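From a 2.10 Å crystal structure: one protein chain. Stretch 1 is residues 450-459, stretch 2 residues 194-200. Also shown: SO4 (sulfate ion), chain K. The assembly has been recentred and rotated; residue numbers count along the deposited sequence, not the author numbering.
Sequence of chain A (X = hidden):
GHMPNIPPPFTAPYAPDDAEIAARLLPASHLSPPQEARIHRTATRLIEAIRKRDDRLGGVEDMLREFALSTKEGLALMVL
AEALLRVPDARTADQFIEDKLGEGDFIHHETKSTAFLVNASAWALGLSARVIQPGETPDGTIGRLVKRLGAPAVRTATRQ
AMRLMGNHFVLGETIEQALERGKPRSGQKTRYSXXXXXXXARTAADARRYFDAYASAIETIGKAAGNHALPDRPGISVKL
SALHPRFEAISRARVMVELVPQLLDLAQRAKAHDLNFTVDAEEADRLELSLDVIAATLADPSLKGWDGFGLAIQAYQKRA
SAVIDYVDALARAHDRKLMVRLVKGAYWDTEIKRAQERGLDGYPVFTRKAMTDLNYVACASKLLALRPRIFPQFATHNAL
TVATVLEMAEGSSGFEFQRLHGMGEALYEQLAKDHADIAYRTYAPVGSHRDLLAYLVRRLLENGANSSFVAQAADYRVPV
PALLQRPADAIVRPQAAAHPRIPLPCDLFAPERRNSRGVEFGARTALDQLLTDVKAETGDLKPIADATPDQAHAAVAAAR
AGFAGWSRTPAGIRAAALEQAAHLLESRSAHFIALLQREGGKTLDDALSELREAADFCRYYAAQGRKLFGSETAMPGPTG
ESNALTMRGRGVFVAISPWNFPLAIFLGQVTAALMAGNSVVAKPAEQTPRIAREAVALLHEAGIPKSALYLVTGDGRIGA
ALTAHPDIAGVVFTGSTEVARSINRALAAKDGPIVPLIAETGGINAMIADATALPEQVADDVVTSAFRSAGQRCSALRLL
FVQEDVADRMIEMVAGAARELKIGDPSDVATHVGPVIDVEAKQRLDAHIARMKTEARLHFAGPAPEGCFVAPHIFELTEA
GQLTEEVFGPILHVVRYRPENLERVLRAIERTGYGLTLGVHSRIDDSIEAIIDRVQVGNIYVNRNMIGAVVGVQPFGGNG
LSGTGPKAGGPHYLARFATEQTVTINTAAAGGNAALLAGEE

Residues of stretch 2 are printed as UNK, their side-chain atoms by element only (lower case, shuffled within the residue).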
# COMPACT_ATOMS: atom_id res chain seq x y z
N ARG A 450 -21.76 33.44 40.26
CA ARG A 450 -20.31 33.57 40.10
C ARG A 450 -19.60 32.22 40.12
O ARG A 450 -18.42 32.13 39.77
CB ARG A 450 -19.73 34.49 41.18
CG ARG A 450 -19.85 33.93 42.59
CD ARG A 450 -19.63 35.03 43.62
NE ARG A 450 -18.24 35.48 43.67
CZ ARG A 450 -17.83 36.51 44.40
NH1 ARG A 450 -18.70 37.19 45.13
NH2 ARG A 450 -16.54 36.87 44.40
N ASP A 451 -20.32 31.16 40.49
CA ASP A 451 -19.76 29.82 40.53
C ASP A 451 -20.35 28.88 39.48
O ASP A 451 -20.01 27.70 39.42
CB ASP A 451 -19.95 29.22 41.92
CG ASP A 451 -19.28 30.05 42.99
OD1 ASP A 451 -18.09 30.35 42.82
OD2 ASP A 451 -19.95 30.41 43.98
N LEU A 452 -21.22 29.42 38.64
CA LEU A 452 -21.89 28.60 37.63
C LEU A 452 -20.96 28.12 36.50
O LEU A 452 -20.93 26.94 36.18
CB LEU A 452 -23.08 29.34 37.04
CG LEU A 452 -23.76 28.60 35.89
CD1 LEU A 452 -24.26 27.23 36.36
CD2 LEU A 452 -24.88 29.43 35.31
N LEU A 453 -20.23 29.05 35.89
CA LEU A 453 -19.40 28.73 34.71
C LEU A 453 -18.46 27.54 34.94
O LEU A 453 -18.44 26.60 34.15
CB LEU A 453 -18.57 29.94 34.29
CG LEU A 453 -19.06 30.93 33.22
CD1 LEU A 453 -17.90 31.84 32.81
CD2 LEU A 453 -19.65 30.22 32.02
N ALA A 454 -17.68 27.61 36.01
CA ALA A 454 -16.75 26.54 36.35
C ALA A 454 -17.46 25.19 36.44
O ALA A 454 -16.94 24.17 36.00
CB ALA A 454 -16.03 26.85 37.65
N TYR A 455 -18.66 25.20 37.01
CA TYR A 455 -19.45 23.99 37.16
C TYR A 455 -20.06 23.51 35.84
O TYR A 455 -20.08 22.31 35.55
CB TYR A 455 -20.56 24.22 38.20
CG TYR A 455 -21.47 23.03 38.43
CD1 TYR A 455 -21.19 22.10 39.42
CD2 TYR A 455 -22.61 22.85 37.66
CE1 TYR A 455 -22.03 21.01 39.64
CE2 TYR A 455 -23.46 21.76 37.87
CZ TYR A 455 -23.16 20.85 38.86
OH TYR A 455 -24.00 19.78 39.07
N LEU A 456 -20.59 24.44 35.05
CA LEU A 456 -21.23 24.09 33.78
C LEU A 456 -20.29 23.35 32.85
O LEU A 456 -20.68 22.37 32.21
CB LEU A 456 -21.77 25.34 33.08
CG LEU A 456 -23.22 25.70 33.39
CD1 LEU A 456 -23.64 26.89 32.55
CD2 LEU A 456 -24.13 24.50 33.13
N VAL A 457 -19.05 23.83 32.78
CA VAL A 457 -18.01 23.25 31.94
C VAL A 457 -17.86 21.76 32.22
O VAL A 457 -17.99 20.92 31.32
CB VAL A 457 -16.65 23.92 32.19
CG1 VAL A 457 -15.53 23.15 31.50
CG2 VAL A 457 -16.68 25.36 31.73
N ARG A 458 -17.57 21.43 33.48
CA ARG A 458 -17.38 20.04 33.87
C ARG A 458 -18.62 19.23 33.49
O ARG A 458 -18.50 18.15 32.91
CB ARG A 458 -17.08 19.95 35.36
CG ARG A 458 -16.33 18.70 35.77
CD ARG A 458 -15.33 18.98 36.89
NE ARG A 458 -15.81 19.99 37.83
CZ ARG A 458 -16.83 19.81 38.66
NH1 ARG A 458 -17.49 18.67 38.66
NH2 ARG A 458 -17.20 20.78 39.48
N ARG A 459 -19.79 19.77 33.79
CA ARG A 459 -21.06 19.10 33.50
C ARG A 459 -21.24 18.78 32.02
O ARG A 459 -21.73 17.71 31.66
CB ARG A 459 -22.23 19.96 34.00
CG ARG A 459 -23.60 19.45 33.59
CD ARG A 459 -24.10 18.37 34.54
NE ARG A 459 -25.54 18.20 34.44
CZ ARG A 459 -26.42 18.74 35.28
NH1 ARG A 459 -26.01 19.47 36.30
NH2 ARG A 459 -27.72 18.53 35.10
N UNK A 194 -28.18 18.77 48.29
CA UNK A 194 -27.55 19.92 47.66
C UNK A 194 -26.16 19.58 47.17
O UNK A 194 -25.28 19.24 47.96
c UNK A 194 -29.98 21.19 48.59
c UNK A 194 -31.21 22.96 49.69
c UNK A 194 -28.80 22.91 49.76
c UNK A 194 -30.01 23.52 50.11
c UNK A 194 -31.20 21.80 48.93
c UNK A 194 -27.45 21.10 48.65
c UNK A 194 -28.77 21.75 48.99
N UNK A 195 -25.97 19.69 45.86
CA UNK A 195 -24.65 19.65 45.26
C UNK A 195 -24.22 21.11 45.10
O UNK A 195 -24.60 21.78 44.14
c UNK A 195 -23.34 18.84 43.24
o UNK A 195 -23.31 18.63 42.01
o UNK A 195 -22.31 18.96 43.94
c UNK A 195 -24.70 18.94 43.91
N UNK A 196 -23.46 21.60 46.07
CA UNK A 196 -23.09 23.01 46.08
C UNK A 196 -22.11 23.36 44.96
O UNK A 196 -21.13 22.66 44.72
c UNK A 196 -23.39 22.96 48.63
s UNK A 196 -24.98 23.81 48.72
c UNK A 196 -24.40 25.51 48.65
c UNK A 196 -22.51 23.40 47.45
N UNK A 197 -22.38 24.47 44.27
CA UNK A 197 -21.57 24.88 43.11
C UNK A 197 -20.08 25.11 43.39
O UNK A 197 -19.23 24.84 42.53
c UNK A 197 -23.93 27.20 41.06
c UNK A 197 -23.09 25.94 41.29
c UNK A 197 -22.16 26.14 42.49
c UNK A 197 -23.95 24.72 41.48
N UNK A 198 -19.75 25.62 44.56
CA UNK A 198 -18.40 26.10 44.81
C UNK A 198 -17.25 25.13 44.63
O UNK A 198 -17.35 23.95 44.97
N UNK A 199 -16.15 25.63 44.08
CA UNK A 199 -14.90 24.87 43.99
C UNK A 199 -13.70 25.81 43.86
O UNK A 199 -13.84 26.96 43.43
o UNK A 199 -15.23 22.56 40.37
c UNK A 199 -14.93 23.92 42.80
o UNK A 199 -13.73 23.84 39.39
c UNK A 199 -14.51 23.59 40.33
c UNK A 199 -14.61 24.58 41.48
N UNK A 200 -12.53 25.32 44.25
CA UNK A 200 -11.28 26.05 44.08
C UNK A 200 -11.30 27.52 44.48
O UNK A 200 -11.27 28.41 43.63
S SO4 K . -19.11 16.60 40.54
O1 SO4 K . -20.10 15.54 40.63
O2 SO4 K . -18.40 16.47 39.27
O3 SO4 K . -19.78 17.90 40.60
O4 SO4 K . -18.17 16.49 41.65
O HOH W 1 -18.03 26.57 40.74

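Position 194 carries seven side-chain carbons and no other element: one carbon leads from CA to a closed ring of six. A six-carbon ring on a single methylene, without a hydroxyl, is phenylalanine. Phe194 lies in a strand, and its side chain stays out of reach of stretch 1.

Position 195 has two side-chain carbons, the second bearing two oxygens, one of which meets the hydroxyl of Tyr455. That is a short carboxylate or its amide by shape, but both terminal atoms are oxygen, so the residue is aspartate. CA-to-CB points toward stretch 1, and chi1 is t at -179°. The hydroxyl of Tyr455 donates a hydrogen bond to it, Tyr455 OH to Asp195 OD2 at 3.2 Å, and the acceptor sits at the edge of the ring, near its plane, where a phenol hydroxyl can direct its proton.

Position 196 shows an unbranched chain of two carbons, a sulfur and a terminal carbon, the thioether of methionine. CA-to-CB of Met196 points away from stretch 1, as expected in a strand where neighbouring side chains alternate, and no atom of it is in contact there.

Position 197 has four carbons, forked at the second, with CA-to-CB directed toward stretch 1, where they touch Asp451, Leu452 and Tyr455. A fork at the second carbon rather than at CB identifies leucine. Leu197 gives up 98 Å² to stretch 1, the largest share of any residue here. Its CB lies 3.8 Å from Asp451 CB, its CD2 4.2 Å from Leu452 CA, and its CD1 4.3 Å from Tyr455 CG, over one face of the tyrosine ring. Its chi1 of -97° lies between wells.

Position 198 has no side-chain atoms, and its CA lies near the Asp451 side chain; it is therefore glycine. Gly198 CA is 4.4 Å from Asp451 CG, and the two CA atoms, Gly198 and Asp451, are 5.8 Å apart, the closest CA pair across the two stretches.

Position 199 has three carbons, the third carrying two oxygens, one of which reaches the Arg458 guanidinium: one methylene longer than Asp195, hence glutamate. CA-to-CB points sideways, yet with chi2 at 175° (t) the end of the chain comes nearer. Glu199 OE1 meets Arg458 NH2 at 2.8 Å in a salt bridge whose N-H...O angle is 141°; Glu199 OE2 lies 4.2 Å from Ala454 CB.

Position 200 again lacks side-chain atoms, so it is glycine. Its phi of 46° is positive, which by itself favours this residue, and Gly200 does not touch stretch 1.

The contact buries 403 Å² in total and combines an apolar centre with polar ties. Leu197 packs against Asp451, Leu452 and Tyr455, while Asp195 and Glu199 engage Tyr455 and Arg458, residues on successive parts of one helix. A water joins the backbones, its O donating to Leu197 O at 2.8 Å and to Asp451 O at 2.6 Å. The sulfate, probably from the crystallisation liquor, accepts a hydrogen bond from Arg458 NH1 at its O3, 3.1 Å and 170°, so the guanidinium serves Glu199 and the anion together.

Stretch 2 194-200: FDMLGEG
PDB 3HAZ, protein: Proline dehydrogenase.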